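PDB 3CTK: rRNA N-glycosidase from Bougainvillea spectabilis, which belongs to the ribosome-inactivating proteins, a toxin family best known from plants, and folds as a single chain with a mixed beta sheet followed by a largely helical region. Local coordinates for residues V123-G131 and F185-N196; W198-H206 and I237-S248. One frame throughout, in Å; residues are numbered along the deposited sequence.

Interaction 1 (V123-G131 and F185-N196)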
loop_
_atom_site.group_PDB
_atom_site.type_symbol
_atom_site.label_atom_id
_atom_site.label_comp_id
_atom_site.label_asym_id
_atom_site.label_seq_id
_atom_site.Cartn_x
_atom_site.Cartn_y
_atom_site.Cartn_z
ATOM N N VAL A 123 -4.152 -11.934 -13.483
ATOM C CA VAL A 123 -3.885 -12.844 -12.376
ATOM C C VAL A 123 -4.483 -12.241 -11.110
ATOM O O VAL A 123 -4.319 -11.051 -10.841
ATOM C CB VAL A 123 -2.364 -13.071 -12.171
ATOM C CG1 VAL A 123 -1.679 -11.761 -11.829
ATOM C CG2 VAL A 123 -2.134 -14.103 -11.064
ATOM N N ASP A 124 -5.187 -13.060 -10.338
ATOM C CA ASP A 124 -5.810 -12.574 -9.116
ATOM C C ASP A 124 -4.836 -12.530 -7.938
ATOM O O ASP A 124 -3.829 -13.243 -7.924
ATOM C CB ASP A 124 -7.016 -13.445 -8.765
ATOM C CG ASP A 124 -8.270 -12.626 -8.539
ATOM O OD1 ASP A 124 -8.277 -11.791 -7.606
ATOM O OD2 ASP A 124 -9.242 -12.808 -9.301
ATOM N N ARG A 125 -5.144 -11.691 -6.950
ATOM C CA ARG A 125 -4.295 -11.538 -5.770
ATOM C C ARG A 125 -3.918 -12.854 -5.092
ATOM O O ARG A 125 -2.774 -13.040 -4.679
ATOM C CB ARG A 125 -4.975 -10.635 -4.736
ATOM C CG ARG A 125 -4.944 -9.149 -5.052
ATOM C CD ARG A 125 -5.695 -8.368 -3.976
ATOM N NE ARG A 125 -7.142 -8.500 -4.121
ATOM C CZ ARG A 125 -8.028 -8.169 -3.186
ATOM N NH1 ARG A 125 -7.625 -7.685 -2.017
ATOM N NH2 ARG A 125 -9.325 -8.304 -3.431
ATOM N N LYS A 126 -4.877 -13.765 -4.976
ATOM C CA LYS A 126 -4.619 -15.040 -4.316
ATOM C C LYS A 126 -3.585 -15.906 -5.033
ATOM O O LYS A 126 -2.987 -16.790 -4.416
ATOM C CB LYS A 126 -5.920 -15.829 -4.156
ATOM C CG LYS A 126 -6.479 -16.382 -5.454
ATOM C CD LYS A 126 -7.740 -17.193 -5.205
ATOM C CE LYS A 126 -8.254 -17.817 -6.491
ATOM N NZ LYS A 126 -8.609 -16.788 -7.506
ATOM N N ASP A 127 -3.369 -15.652 -6.323
ATOM C CA ASP A 127 -2.412 -16.431 -7.110
ATOM C C ASP A 127 -1.092 -15.727 -7.412
ATOM O O ASP A 127 -0.193 -16.325 -8.007
ATOM C CB ASP A 127 -3.044 -16.863 -8.439
ATOM C CG ASP A 127 -4.314 -17.659 -8.248
ATOM O OD1 ASP A 127 -4.306 -18.580 -7.409
ATOM O OD2 ASP A 127 -5.316 -17.371 -8.939
ATOM N N LEU A 128 -0.969 -14.466 -7.012
ATOM C CA LEU A 128 0.254 -13.712 -7.274
ATOM C C LEU A 128 1.202 -13.720 -6.078
ATOM O O LEU A 128 0.862 -13.234 -5.000
ATOM C CB LEU A 128 -0.091 -12.267 -7.650
ATOM C CG LEU A 128 1.079 -11.387 -8.095
ATOM C CD1 LEU A 128 1.701 -11.967 -9.359
ATOM C CD2 LEU A 128 0.587 -9.968 -8.356
ATOM N N GLU A 129 2.398 -14.263 -6.280
ATOM C CA GLU A 129 3.388 -14.349 -5.212
ATOM C C GLU A 129 3.942 -12.992 -4.804
ATOM O O GLU A 129 4.250 -12.153 -5.648
ATOM C CB GLU A 129 4.542 -15.252 -5.637
ATOM C CG GLU A 129 4.099 -16.597 -6.172
ATOM C CD GLU A 129 5.267 -17.454 -6.604
ATOM O OE1 GLU A 129 5.856 -18.136 -5.739
ATOM O OE2 GLU A 129 5.603 -17.433 -7.809
ATOM N N LEU A 130 4.066 -12.796 -3.497
ATOM C CA LEU A 130 4.593 -11.563 -2.932
ATOM C C LEU A 130 5.950 -11.874 -2.303
ATOM O O LEU A 130 6.260 -13.032 -2.017
ATOM C CB LEU A 130 3.641 -11.026 -1.864
ATOM C CG LEU A 130 2.202 -10.761 -2.313
ATOM C CD1 LEU A 130 1.355 -10.363 -1.107
ATOM C CD2 LEU A 130 2.185 -9.663 -3.365
ATOM N N GLY A 131 6.746 -10.837 -2.079
ATOM C CA GLY A 131 8.057 -11.033 -1.490
ATOM C C GLY A 131 9.068 -10.085 -2.095
ATOM O O GLY A 131 8.842 -9.533 -3.168
ATOM N N PHE A 185 5.517 -15.820 -1.049
ATOM C CA PHE A 185 4.260 -16.369 -0.569
ATOM C C PHE A 185 3.056 -15.729 -1.243
ATOM O O PHE A 185 3.146 -14.635 -1.801
ATOM C CB PHE A 185 4.136 -16.182 0.952
ATOM C CG PHE A 185 3.843 -14.760 1.374
ATOM C CD1 PHE A 185 4.828 -13.779 1.311
ATOM C CD2 PHE A 185 2.571 -14.402 1.824
ATOM C CE1 PHE A 185 4.556 -12.460 1.691
ATOM C CE2 PHE A 185 2.285 -13.086 2.207
ATOM C CZ PHE A 185 3.282 -12.113 2.140
ATOM N N LYS A 186 1.933 -16.433 -1.200
ATOM C CA LYS A 186 0.689 -15.923 -1.753
ATOM C C LYS A 186 -0.126 -15.533 -0.528
ATOM O O LYS A 186 -0.186 -16.280 0.446
ATOM C CB LYS A 186 -0.016 -17.002 -2.575
ATOM C CG LYS A 186 0.720 -17.330 -3.862
ATOM C CD LYS A 186 0.191 -18.589 -4.520
ATOM C CE LYS A 186 1.087 -18.999 -5.682
ATOM N NZ LYS A 186 0.698 -20.317 -6.251
ATOM N N PRO A 187 -0.745 -14.344 -0.554
ATOM C CA PRO A 187 -1.554 -13.837 0.563
ATOM C C PRO A 187 -2.712 -14.746 0.958
ATOM O O PRO A 187 -3.504 -15.158 0.107
ATOM C CB PRO A 187 -2.011 -12.471 0.058
ATOM C CG PRO A 187 -2.113 -12.684 -1.428
ATOM C CD PRO A 187 -0.856 -13.461 -1.729
ATOM N N ASN A 188 -2.810 -15.054 2.253
ATOM C CA ASN A 188 -3.871 -15.928 2.732
ATOM C C ASN A 188 -5.218 -15.221 2.823
ATOM O O ASN A 188 -5.326 -14.027 2.544
ATOM C CB ASN A 188 -3.501 -16.576 4.086
ATOM C CG ASN A 188 -3.374 -15.575 5.230
ATOM O OD1 ASN A 188 -4.154 -14.631 5.344
ATOM N ND2 ASN A 188 -2.398 -15.805 6.106
ATOM N N PHE A 189 -6.248 -15.973 3.203
ATOM C CA PHE A 189 -7.601 -15.442 3.298
ATOM C C PHE A 189 -7.743 -14.212 4.185
ATOM O O PHE A 189 -8.532 -13.321 3.875
ATOM C CB PHE A 189 -8.562 -16.530 3.787
ATOM C CG PHE A 189 -8.548 -17.772 2.942
ATOM C CD1 PHE A 189 -7.848 -18.902 3.354
ATOM C CD2 PHE A 189 -9.226 -17.808 1.729
ATOM C CE1 PHE A 189 -7.825 -20.053 2.566
ATOM C CE2 PHE A 189 -9.209 -18.956 0.934
ATOM C CZ PHE A 189 -8.507 -20.078 1.355
ATOM N N LYS A 190 -6.996 -14.166 5.285
ATOM C CA LYS A 190 -7.076 -13.026 6.194
ATOM C C LYS A 190 -6.430 -11.783 5.596
ATOM O O LYS A 190 -6.972 -10.680 5.705
ATOM C CB LYS A 190 -6.423 -13.352 7.545
ATOM C CG LYS A 190 -6.450 -12.178 8.524
ATOM C CD LYS A 190 -6.122 -12.590 9.959
ATOM C CE LYS A 190 -6.105 -11.365 10.876
ATOM N NZ LYS A 190 -5.947 -11.716 12.316
ATOM N N VAL A 191 -5.270 -11.958 4.973
ATOM C CA VAL A 191 -4.587 -10.830 4.346
ATOM C C VAL A 191 -5.545 -10.163 3.358
ATOM O O VAL A 191 -5.761 -8.952 3.404
ATOM C CB VAL A 191 -3.321 -11.289 3.598
ATOM C CG1 VAL A 191 -2.731 -10.126 2.809
ATOM C CG2 VAL A 191 -2.296 -11.821 4.594
ATOM N N LEU A 192 -6.133 -10.967 2.481
ATOM C CA LEU A 192 -7.070 -10.464 1.484
ATOM C C LEU A 192 -8.307 -9.815 2.105
ATOM O O LEU A 192 -8.776 -8.782 1.628
ATOM C CB LEU A 192 -7.485 -11.600 0.539
ATOM C CG LEU A 192 -6.606 -11.819 -0.701
ATOM C CD1 LEU A 192 -5.152 -11.571 -0.378
ATOM C CD2 LEU A 192 -6.816 -13.228 -1.234
ATOM N N ASN A 193 -8.822 -10.409 3.177
ATOM C CA ASN A 193 -10.010 -9.873 3.836
ATOM C C ASN A 193 -9.742 -8.494 4.442
ATOM O O ASN A 193 -10.558 -7.580 4.311
ATOM C CB ASN A 193 -10.490 -10.833 4.927
ATOM C CG ASN A 193 -11.799 -10.395 5.547
ATOM O OD1 ASN A 193 -12.829 -10.338 4.873
ATOM N ND2 ASN A 193 -11.769 -10.082 6.834
ATOM N N LEU A 194 -8.601 -8.346 5.108
ATOM C CA LEU A 194 -8.246 -7.064 5.713
ATOM C C LEU A 194 -8.096 -6.003 4.626
ATOM O O LEU A 194 -8.561 -4.872 4.782
ATOM C CB LEU A 194 -6.945 -7.197 6.521
ATOM C CG LEU A 194 -7.044 -8.031 7.811
ATOM C CD1 LEU A 194 -5.671 -8.223 8.418
ATOM C CD2 LEU A 194 -7.963 -7.337 8.804
ATOM N N GLU A 195 -7.454 -6.371 3.520
ATOM C CA GLU A 195 -7.268 -5.444 2.407
ATOM C C GLU A 195 -8.617 -4.933 1.897
ATOM O O GLU A 195 -8.754 -3.759 1.548
ATOM C CB GLU A 195 -6.521 -6.131 1.254
ATOM C CG GLU A 195 -5.062 -6.463 1.550
ATOM C CD GLU A 195 -4.378 -7.171 0.388
ATOM O OE1 GLU A 195 -5.042 -7.384 -0.652
ATOM O OE2 GLU A 195 -3.179 -7.515 0.515
ATOM N N ASN A 196 -9.610 -5.815 1.862
ATOM C CA ASN A 196 -10.935 -5.443 1.381
ATOM C C ASN A 196 -11.777 -4.667 2.385
ATOM O O ASN A 196 -12.823 -4.130 2.016
ATOM C CB ASN A 196 -11.738 -6.685 0.968
ATOM C CG ASN A 196 -11.071 -7.490 -0.133
ATOM O OD1 ASN A 196 -10.376 -6.945 -0.990
ATOM N ND2 ASN A 196 -11.299 -8.800 -0.121
HETATM O O HOH W 1 -3.470 -17.606 -1.639
HETATM O O HOH W 2 -2.342 -20.396 -6.940
#

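Interaction 2 (W198-H206 and I237-S248)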
loop_
_atom_site.group_PDB
_atom_site.type_symbol
_atom_site.label_atom_id
_atom_site.label_comp_id
_atom_site.label_asym_id
_atom_site.label_seq_id
_atom_site.Cartn_x
_atom_site.Cartn_y
_atom_site.Cartn_z
ATOM N N TRP A 198 -10.389 -2.231 5.008
ATOM C CA TRP A 198 -9.718 -1.188 5.782
ATOM C C TRP A 198 -10.655 -0.055 6.191
ATOM O O TRP A 198 -10.675 0.353 7.355
ATOM C CB TRP A 198 -8.546 -0.615 4.990
ATOM C CG TRP A 198 -7.759 0.409 5.744
ATOM C CD1 TRP A 198 -7.110 0.233 6.932
ATOM C CD2 TRP A 198 -7.489 1.753 5.333
ATOM N NE1 TRP A 198 -6.445 1.381 7.286
ATOM C CE2 TRP A 198 -6.662 2.333 6.321
ATOM C CE3 TRP A 198 -7.864 2.526 4.224
ATOM C CZ2 TRP A 198 -6.198 3.651 6.234
ATOM C CZ3 TRP A 198 -7.403 3.836 4.136
ATOM C CH2 TRP A 198 -6.577 4.383 5.137
ATOM N N GLY A 199 -11.423 0.457 5.232
ATOM C CA GLY A 199 -12.344 1.541 5.517
ATOM C C GLY A 199 -13.382 1.191 6.566
ATOM O O GLY A 199 -13.601 1.958 7.506
ATOM N N ASP A 200 -14.024 0.036 6.412
ATOM C CA ASP A 200 -15.045 -0.400 7.360
ATOM C C ASP A 200 -14.495 -0.677 8.754
ATOM O O ASP A 200 -15.140 -0.353 9.754
ATOM C CB ASP A 200 -15.764 -1.646 6.837
ATOM C CG ASP A 200 -16.674 -1.341 5.663
ATOM O OD1 ASP A 200 -17.004 -0.153 5.460
ATOM O OD2 ASP A 200 -17.074 -2.288 4.954
ATOM N N ILE A 201 -13.312 -1.282 8.824
ATOM C CA ILE A 201 -12.689 -1.579 10.110
ATOM C C ILE A 201 -12.358 -0.271 10.824
ATOM O O ILE A 201 -12.553 -0.148 12.032
ATOM C CB ILE A 201 -11.386 -2.410 9.931
ATOM C CG1 ILE A 201 -11.736 -3.821 9.446
ATOM C CG2 ILE A 201 -10.619 -2.487 11.247
ATOM C CD1 ILE A 201 -10.524 -4.663 9.071
ATOM N N SER A 202 -11.873 0.707 10.067
ATOM C CA SER A 202 -11.510 2.003 10.634
ATOM C C SER A 202 -12.729 2.755 11.165
ATOM O O SER A 202 -12.685 3.339 12.253
ATOM C CB SER A 202 -10.781 2.853 9.585
ATOM O OG SER A 202 -9.546 2.250 9.213
ATOM N N ASP A 203 -13.822 2.738 10.409
ATOM C CA ASP A 203 -15.036 3.422 10.848
ATOM C C ASP A 203 -15.601 2.765 12.105
ATOM O O ASP A 203 -16.118 3.444 12.991
ATOM C CB ASP A 203 -16.100 3.415 9.743
ATOM C CG ASP A 203 -15.727 4.296 8.561
ATOM O OD1 ASP A 203 -15.039 5.321 8.769
ATOM O OD2 ASP A 203 -16.133 3.971 7.424
ATOM N N ALA A 204 -15.503 1.441 12.178
ATOM C CA ALA A 204 -16.002 0.701 13.335
ATOM C C ALA A 204 -15.238 1.087 14.598
ATOM O O ALA A 204 -15.825 1.259 15.667
ATOM C CB ALA A 204 -15.871 -0.793 13.092
ATOM N N ILE A 205 -13.922 1.210 14.475
ATOM C CA ILE A 205 -13.108 1.576 15.624
ATOM C C ILE A 205 -13.413 3.012 16.035
ATOM O O ILE A 205 -13.495 3.317 17.222
ATOM C CB ILE A 205 -11.604 1.382 15.317
ATOM C CG1 ILE A 205 -11.337 -0.112 15.088
ATOM C CG2 ILE A 205 -10.748 1.904 16.484
ATOM C CD1 ILE A 205 -9.910 -0.459 14.683
ATOM N N HIS A 206 -13.605 3.895 15.059
ATOM C CA HIS A 206 -13.932 5.284 15.374
ATOM C C HIS A 206 -15.262 5.368 16.117
ATOM O O HIS A 206 -15.412 6.143 17.064
ATOM C CB HIS A 206 -14.028 6.124 14.102
ATOM C CG HIS A 206 -12.718 6.691 13.656
ATOM N ND1 HIS A 206 -12.076 6.277 12.509
ATOM C CD2 HIS A 206 -11.942 7.659 14.195
ATOM C CE1 HIS A 206 -10.960 6.968 12.361
ATOM N NE2 HIS A 206 -10.856 7.814 13.368
ATOM N N ILE A 237 -9.210 -6.731 17.372
ATOM C CA ILE A 237 -8.664 -6.318 16.085
ATOM C C ILE A 237 -7.525 -5.292 16.164
ATOM O O ILE A 237 -6.734 -5.163 15.231
ATOM C CB ILE A 237 -9.823 -5.782 15.185
ATOM C CG1 ILE A 237 -9.300 -5.381 13.803
ATOM C CG2 ILE A 237 -10.516 -4.620 15.866
ATOM C CD1 ILE A 237 -8.860 -6.549 12.951
ATOM N N SER A 238 -7.425 -4.577 17.279
ATOM C CA SER A 238 -6.382 -3.569 17.431
ATOM C C SER A 238 -4.956 -4.090 17.191
ATOM O O SER A 238 -4.129 -3.384 16.613
ATOM C CB SER A 238 -6.475 -2.911 18.816
ATOM O OG SER A 238 -6.346 -3.861 19.858
ATOM N N PRO A 239 -4.649 -5.326 17.623
ATOM C CA PRO A 239 -3.290 -5.846 17.409
ATOM C C PRO A 239 -2.894 -6.009 15.938
ATOM O O PRO A 239 -1.705 -6.053 15.616
ATOM C CB PRO A 239 -3.311 -7.186 18.141
ATOM C CG PRO A 239 -4.339 -6.971 19.218
ATOM C CD PRO A 239 -5.427 -6.242 18.477
ATOM N N ASP A 240 -3.882 -6.115 15.054
ATOM C CA ASP A 240 -3.601 -6.274 13.627
ATOM C C ASP A 240 -3.534 -4.945 12.881
ATOM O O ASP A 240 -3.174 -4.910 11.703
ATOM C CB ASP A 240 -4.671 -7.146 12.958
ATOM C CG ASP A 240 -4.694 -8.564 13.488
ATOM O OD1 ASP A 240 -3.609 -9.133 13.731
ATOM O OD2 ASP A 240 -5.802 -9.117 13.644
ATOM N N MET A 241 -3.871 -3.852 13.560
ATOM C CA MET A 241 -3.886 -2.534 12.921
ATOM C C MET A 241 -2.595 -1.726 12.989
ATOM O O MET A 241 -1.950 -1.646 14.037
ATOM C CB MET A 241 -5.014 -1.684 13.507
ATOM C CG MET A 241 -6.392 -2.310 13.413
ATOM S SD MET A 241 -6.814 -2.882 11.750
ATOM C CE MET A 241 -6.981 -1.336 10.857
ATOM N N GLY A 242 -2.239 -1.118 11.858
ATOM C CA GLY A 242 -1.047 -0.290 11.779
ATOM C C GLY A 242 -1.428 1.184 11.806
ATOM O O GLY A 242 -0.828 1.984 12.527
ATOM N N ILE A 243 -2.417 1.547 10.999
ATOM C CA ILE A 243 -2.915 2.924 10.949
ATOM C C ILE A 243 -4.336 2.886 10.391
ATOM O O ILE A 243 -4.625 2.125 9.460
ATOM C CB ILE A 243 -2.020 3.848 10.070
ATOM C CG1 ILE A 243 -2.579 5.274 10.090
ATOM C CG2 ILE A 243 -1.960 3.331 8.640
ATOM C CD1 ILE A 243 -1.642 6.320 9.491
ATOM N N LEU A 244 -5.218 3.688 10.981
ATOM C CA LEU A 244 -6.619 3.740 10.569
ATOM C C LEU A 244 -6.925 4.851 9.579
ATOM O O LEU A 244 -6.205 5.848 9.491
ATOM C CB LEU A 244 -7.531 3.937 11.784
ATOM C CG LEU A 244 -7.406 2.971 12.967
ATOM C CD1 LEU A 244 -8.461 3.314 14.008
ATOM C CD2 LEU A 244 -7.570 1.541 12.496
ATOM N N LYS A 245 -8.015 4.674 8.840
ATOM C CA LYS A 245 -8.452 5.676 7.880
ATOM C C LYS A 245 -9.135 6.792 8.659
ATOM O O LYS A 245 -9.702 6.561 9.729
ATOM C CB LYS A 245 -9.433 5.067 6.873
ATOM C CG LYS A 245 -9.938 6.057 5.808
ATOM C CD LYS A 245 -10.930 5.406 4.841
ATOM C CE LYS A 245 -12.286 5.166 5.486
ATOM N NZ LYS A 245 -12.967 6.445 5.845
ATOM N N PHE A 246 -9.065 8.000 8.111
ATOM C CA PHE A 246 -9.662 9.185 8.719
ATOM C C PHE A 246 -11.146 8.999 9.016
ATOM O O PHE A 246 -11.754 8.045 8.522
ATOM C CB PHE A 246 -9.518 10.387 7.782
ATOM C CG PHE A 246 -10.091 10.158 6.401
ATOM C CD1 PHE A 246 -9.259 9.841 5.326
ATOM C CD2 PHE A 246 -11.465 10.225 6.181
ATOM C CE1 PHE A 246 -9.790 9.591 4.051
ATOM C CE2 PHE A 246 -12.007 9.976 4.907
ATOM C CZ PHE A 246 -11.167 9.656 3.840
ATOM N N LYS A 247 -11.704 9.922 9.812
ATOM C CA LYS A 247 -13.126 9.950 10.178
ATOM C C LYS A 247 -13.468 10.186 11.648
ATOM O O LYS A 247 -12.662 9.960 12.534
ATOM C CB LYS A 247 -13.817 8.673 9.750
ATOM C CG LYS A 247 -14.598 8.799 8.459
ATOM C CD LYS A 247 -15.675 9.850 8.589
ATOM C CE LYS A 247 -16.630 9.784 7.420
ATOM N NZ LYS A 247 -17.832 10.597 7.722
ATOM N N SER A 248 -14.701 10.625 11.885
ATOM C CA SER A 248 -15.249 10.902 13.217
ATOM C C SER A 248 -14.185 11.101 14.298
ATOM O O SER A 248 -14.013 12.258 14.736
ATOM C CB SER A 248 -16.182 9.756 13.625
ATOM O OG SER A 248 -16.858 10.042 14.839
ATOM O OXT SER A 248 -13.537 10.099 14.688
HETATM O O HOH W 3 -12.535 5.517 9.423
HETATM O O HOH W 4 -15.766 8.969 16.864
#

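Interaction 1 (V123-G131 and F185-N196)
Phe185 and Leu130 form a single antiparallel, hydrogen-bonded beta bridge, joining the loop 123-131 to the lead-in of helix 189-196 in the helical part of this ribosome-inactivating fold. Leu130 N gives to Phe185 O at 2.7 Å, almost straight at 173°, and Phe185 N answers with a bond of 3.0 Å to Leu130 O. With CG set between the backbone N and the carbonyl carbon (chi1 74°), the Phe185 ring takes Leu130 CB over one face, CE1 to CB 3.9 Å. Lys186 runs extended past the carbonyls of Lys126 and Asp127, its CE also against Glu129 CG; a water links Lys186 NZ to Asp127 OD1, while the Glu129 carboxylate turns to Lys134. Pro187 presses CG to 3.3 Å from Arg125 O and meets Leu130 CD1 with CD, and a second water bridges Pro187 O and Lys126 O. Asn188 N-caps the helix, OD1 accepting from Val191 N at 2.9 Å. One turn on, Leu192 CD2 rests against Lys126 CB. The Arg125 chain, bent at chi3, brings its guanidinium to the far end of the helix, where NH1 forms a salt bridge of 2.9 Å with Glu195 OE1, the guanidinium and carboxylate planes only 19° apart; Tyr114 adds a cation-pi contact. At Asn196 both NH1 and NH2 of Arg125 grip the single atom OD1, each at 3.0 Å, NH2 on a lone pair and NH1 tilted from the carbonyl plane.

Interaction 2 (W198-H206 and I237-S248)
Trp198 and Lys245 pack closely where the C-terminal tail of this ribosome-inactivating chain is laid against helix 198-208. Lys245 CB sits over the six-membered ring of Trp198, 3.5 Å from its centroid, in a CH-pi contact. The same indole is held at its edge: NE1 donates to Ile243 O, which lies in the ring plane, at 2.9 Å with an angle of 165°. Over the same face as Lys245 CB, toward the rim, Ser202 OG both receives and gives, accepting from Lys245 N at 2.9 Å in a bond straight to 178° and donating to Trp198 O one turn back, which fixes the hydroxyl's direction. Deeper in, Leu244 CD1 lies 3.7 Å from Ile205 CG2, the two side chains crossing at about a right angle, and Met241, its chain bent at chi2 and chi3, swings CE to 3.8 Å from Ile201 CG2. The buried His206 ring has Lys245 O at its edge, near CE1, and the Lys247 carbonyl over one face. On the solvent side the fit slackens. Lys245 CE passes over Gly199 CA, but NZ reaches Asp203 OD1 only in a long salt bridge of 3.8 Å, and the exposed Lys247 brushes Asp203 OD1 with CG while its amine leads away. At the last residue a water also joins the Ser248 hydroxyl and His206 O, 2.9 Å from His206 O.

In the fold
From the N terminus the chain builds the mixed sheet and then enters the helical region. Interaction 1 closes a long, mainly helical loop, bringing the turn before helix 132-142 back against the start and end of helix 189-196. Interaction 2 opens only afterwards, so the two are in series and neither nests nor crosses: its loop holds the hairpin of strands 214-222 and 228-233, and returns the C-terminal tail to helix 198-208. That helix follows 189-196 directly, and Leu194 packs on Ile201 between them. A salt bridge from Lys190 to Asp240 joins the contacts again, while the Cys32-Cys212 disulfide ties the second loop to the N-terminal part.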